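Local coordinates for putative alpha/beta hydrolase fold protein (Candidatus Nitrososphaera gargensis, PDB 5A62), which probably hydrolyses carboxylic esters as a carboxylesterase of the alpha/beta hydrolase fold, at residues 147-150 with 151-154; 257-260 with 261-264. All coordinates share one frame; numbering follows the deposited sequence.

How the contacts relate
Local contacts along a helix close only a single turn each, and this chain offers two of them in series, neither nested nor crossed. Contact 1 comes first, at the start of helix 149-157, among the helices inserted between strands 116-122 and 212-218; it sets the first turn of that helix against helices 136-147, 170-180 and 185-194. Contact 2 follows after the last strand of the sheet, 239-243, and lies near the beginning of the final helix, 256-272, which packs on that edge strand and on helix 40-48. The centres of contact 1 and contact 2 are about 33 Å apart; the nearest atoms of contact 1 and contact 2 are about 20 Å apart.

Contact 1: 147-150 with 151-154; sequences QGMK and ALAE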
loop_
_atom_site.group_PDB
_atom_site.type_symbol
_atom_site.label_atom_id
_atom_site.label_comp_id
_atom_site.label_asym_id
_atom_site.label_seq_id
_atom_site.Cartn_x
_atom_site.Cartn_y
_atom_site.Cartn_z
ATOM N N GLN A 147 7.337 -15.366 11.615
ATOM C CA GLN A 147 7.632 -15.704 13.033
ATOM C C GLN A 147 6.586 -15.208 14.006
ATOM O O GLN A 147 6.506 -15.746 15.120
ATOM C CB GLN A 147 8.965 -15.176 13.478
ATOM C CG GLN A 147 10.197 -15.609 12.668
ATOM C CD GLN A 147 11.496 -15.258 13.394
ATOM O OE1 GLN A 147 11.636 -15.529 14.600
ATOM N NE2 GLN A 147 12.441 -14.681 12.697
ATOM N N GLY A 148 5.778 -14.212 13.628
ATOM C CA GLY A 148 4.784 -13.661 14.444
ATOM C C GLY A 148 5.176 -12.427 15.226
ATOM O O GLY A 148 6.299 -11.985 15.257
ATOM N N MET A 149 4.157 -11.824 15.839
ATOM C CA MET A 149 4.306 -10.567 16.515
ATOM C C MET A 149 5.089 -10.608 17.822
ATOM O O MET A 149 5.786 -9.680 18.168
ATOM C CB MET A 149 2.933 -9.906 16.759
ATOM C CG MET A 149 2.188 -9.590 15.428
ATOM S SD MET A 149 3.129 -8.584 14.253
ATOM C CE MET A 149 2.885 -7.031 14.979
ATOM N N LYS A 150 4.964 -11.716 18.560
ATOM C CA LYS A 150 5.764 -11.816 19.784
ATOM C C LYS A 150 7.257 -11.869 19.413
ATOM O O LYS A 150 8.080 -11.201 20.027
ATOM C CB LYS A 150 5.353 -13.037 20.594
ATOM C CG LYS A 150 3.939 -13.016 21.171
ATOM C CD LYS A 150 3.741 -14.255 22.056
ATOM C CE LYS A 150 2.290 -14.575 22.424
ATOM N NZ LYS A 150 1.498 -13.394 22.880
ATOM N N ALA A 151 7.592 -12.634 18.359
ATOM C CA ALA A 151 8.961 -12.651 17.874
ATOM C C ALA A 151 9.418 -11.326 17.352
ATOM O O ALA A 151 10.517 -10.858 17.655
ATOM C CB ALA A 151 9.162 -13.705 16.817
ATOM N N LEU A 152 8.529 -10.647 16.630
ATOM C CA LEU A 152 8.893 -9.357 16.143
ATOM C C LEU A 152 9.206 -8.400 17.306
ATOM O O LEU A 152 10.195 -7.642 17.255
ATOM C CB LEU A 152 7.842 -8.789 15.197
ATOM C CG LEU A 152 8.072 -7.354 14.733
ATOM C CD1 LEU A 152 9.392 -7.161 14.041
ATOM C CD2 LEU A 152 6.937 -6.921 13.805
ATOM N N ALA A 153 8.394 -8.399 18.340
ATOM C CA ALA A 153 8.695 -7.538 19.457
ATOM C C ALA A 153 10.076 -7.843 20.049
ATOM O O ALA A 153 10.807 -6.943 20.399
ATOM C CB ALA A 153 7.636 -7.642 20.552
ATOM N N GLU A 154 10.357 -9.142 20.190
ATOM C CA GLU A 154 11.675 -9.492 20.738
ATOM C C GLU A 154 12.817 -9.013 19.905
ATOM O O GLU A 154 13.809 -8.479 20.405
ATOM C CB GLU A 154 11.751 -10.978 20.922
ATOM C CG GLU A 154 10.851 -11.520 21.987
ATOM C CD GLU A 154 10.991 -10.885 23.373
ATOM O OE1 GLU A 154 12.105 -10.515 23.854
ATOM O OE2 GLU A 154 9.903 -10.711 23.945
HETATM O O HOH W 1 5.877 -14.884 17.571
HETATM O O HOH W 2 7.555 -10.762 22.833
#
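Met149 and Leu152 lie side by side and point the same way at the first turn of helix 149-157, one of the helices inserted between two strands of the alpha/beta hydrolase fold. The sulfur, Met149 SD, meets the methyl Leu152 CD2 at 4.2 Å, a loose apolar contact. Leu152 sets CG anti to its own backbone N (chi1 174°), and the thioether chain bends at both chi2 and chi3 to run alongside. This pair lies on the buried side of the helix, together with Ala153: Phe180 and Phe188 from helices 170-180 and 185-194 pack on both residues, and Ala144 of helix 136-147 touches them too.

Gly148 is the N-cap, just before the helix. At its positive phi a CB would be jammed against the carbonyl O of Gln147, so the backbone itself calls for glycine. Its carbonyl takes the first bond of the turn, Leu152 N to Gly148 O at 2.9 Å, followed by Ala153 N to Met149 O, also 2.9 Å, and Glu154 N to Lys150 O at 3.1 Å. Across the break between the two helices, the methyl Ala151 CB sits beside Gln147 CB at 3.7 Å, and the extended arm keeps Gln147 OE1 3.8 Å from Ala151 CB. A water bridges the same two residues, giving a proton to Gln147 O and accepting one from Ala151 N.

With CG beside the backbone N (chi1 -68°), Glu154 CG lies 3.4 Å from Lys150 O; the bend at chi2 then turns the carboxylate, whose OE2 forms a salt bridge with Arg177. A second water, 2.6 Å from Glu154 OE2, donates to that oxygen and to Lys150 O.

Contact 2: 257-260 with 261-264; sequences EMYD and ILMG
Ile261 reaches back along its helix to Glu257, one turn earlier, and its longer branch illustrates how an aliphatic side chain packs against the preceding turn. Ile261 CB lies 3.6 Å from Glu257 O and about as near Met258 O. From there CG1 leaves beside the backbone N (chi1 -68°), a setting that carries it back over the previous turn, where Ile261 CG1 is 3.4 Å from Glu257 O. At the tip, the methyl Ile261 CD1 meets the aliphatic part of the glutamate, 4.0 Å from Glu257 CG. The two side chains pass each other at a slant, and both also touch Leu243 of strand 239-243; Ile261 adds Arg241.

The carbonyl beneath this chain is engaged as well: Ile261 N donates to Glu257 O at 3.0 Å. The same i to i+4 pattern recurs from Leu262 N to Met258 O, from Met263 N to Tyr259 O and from Gly264 N to Asp260 O, the last being the longest at 3.2 Å.

On another side, Leu262 CD2 approaches the edge of the Tyr259 ring near its plane, 4.4 Å from Tyr259 CD1. That phenol reaches toward helix 40-48, where its hydroxyl is hydrogen-bonded to Glu42 and its ring meets Tyr41 edge-to-face. Met263, bent at chi2 and chi3, packs on Leu45 and Leu46 of the same helix. Coming after strand 239-243, the last of the sheet, and packed on both that strand and helix 40-48, helix 256-272 is the C-terminal helix of the alpha/beta hydrolase fold.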
loop_
_atom_site.group_PDB
_atom_site.type_symbol
_atom_site.label_atom_id
_atom_site.label_comp_id
_atom_site.label_asym_id
_atom_site.label_seq_id
_atom_site.Cartn_x
_atom_site.Cartn_y
_atom_site.Cartn_z
ATOM N N GLU A 257 8.893 15.793 30.701
ATOM C CA GLU A 257 8.915 16.984 29.899
ATOM C C GLU A 257 7.858 16.937 28.780
ATOM O O GLU A 257 7.310 17.931 28.396
ATOM C CB GLU A 257 10.285 17.238 29.260
ATOM C CG GLU A 257 10.392 18.602 28.653
ATOM C CD GLU A 257 11.709 18.888 27.960
ATOM O OE1 GLU A 257 12.485 17.944 27.745
ATOM O OE2 GLU A 257 11.862 20.092 27.594
ATOM N N MET A 258 7.543 15.738 28.286
ATOM C CA MET A 258 6.553 15.674 27.223
ATOM C C MET A 258 5.218 16.212 27.713
ATOM O O MET A 258 4.469 16.839 26.959
ATOM C CB MET A 258 6.361 14.258 26.719
ATOM C CG MET A 258 5.341 14.093 25.602
ATOM S SD MET A 258 5.529 12.545 24.708
ATOM C CE MET A 258 5.066 11.426 25.930
ATOM N N TYR A 259 4.923 15.943 28.978
ATOM C CA TYR A 259 3.607 16.367 29.503
ATOM C C TYR A 259 3.555 17.832 29.855
ATOM O O TYR A 259 2.521 18.438 29.727
ATOM C CB TYR A 259 3.099 15.446 30.639
ATOM C CG TYR A 259 3.136 14.014 30.158
ATOM C CD1 TYR A 259 2.222 13.586 29.247
ATOM C CD2 TYR A 259 4.177 13.162 30.509
ATOM C CE1 TYR A 259 2.289 12.306 28.730
ATOM C CE2 TYR A 259 4.247 11.885 30.013
ATOM C CZ TYR A 259 3.316 11.468 29.098
ATOM O OH TYR A 259 3.362 10.192 28.549
ATOM N N ASP A 260 4.674 18.352 30.318
ATOM C CA ASP A 260 4.803 19.775 30.541
ATOM C C ASP A 260 4.528 20.469 29.225
ATOM O O ASP A 260 3.735 21.379 29.167
ATOM C CB ASP A 260 6.210 20.082 31.044
ATOM C CG ASP A 260 6.483 19.514 32.455
ATOM O OD1 ASP A 260 5.547 19.170 33.203
ATOM O OD2 ASP A 260 7.677 19.388 32.738
ATOM N N ILE A 261 5.132 19.984 28.137
ATOM C CA ILE A 261 4.919 20.587 26.836
ATOM C C ILE A 261 3.469 20.429 26.349
ATOM O O ILE A 261 2.819 21.381 25.947
ATOM C CB ILE A 261 5.895 20.007 25.815
ATOM C CG1 ILE A 261 7.326 20.452 26.162
ATOM C CG2 ILE A 261 5.543 20.473 24.419
ATOM C CD1 ILE A 261 8.364 19.665 25.427
ATOM N N LEU A 262 2.969 19.206 26.440
ATOM C CA LEU A 262 1.598 18.933 26.027
ATOM C C LEU A 262 0.587 19.817 26.743
ATOM O O LEU A 262 -0.311 20.381 26.082
ATOM C CB LEU A 262 1.314 17.459 26.294
ATOM C CG LEU A 262 -0.116 17.006 25.936
ATOM C CD1 LEU A 262 -0.289 17.074 24.439
ATOM C CD2 LEU A 262 -0.455 15.610 26.457
ATOM N N MET A 263 0.716 19.927 28.074
ATOM C CA MET A 263 -0.305 20.707 28.785
ATOM C C MET A 263 -0.204 22.206 28.461
ATOM O O MET A 263 -1.211 22.916 28.375
ATOM C CB MET A 263 -0.274 20.420 30.294
ATOM C CG MET A 263 -0.464 18.959 30.637
ATOM S SD MET A 263 -1.829 18.081 29.801
ATOM C CE MET A 263 -3.184 19.061 30.408
ATOM N N GLY A 264 1.005 22.673 28.193
ATOM C CA GLY A 264 1.216 23.973 27.674
ATOM C C GLY A 264 0.491 24.260 26.376
ATOM O O GLY A 264 -0.179 25.275 26.172
#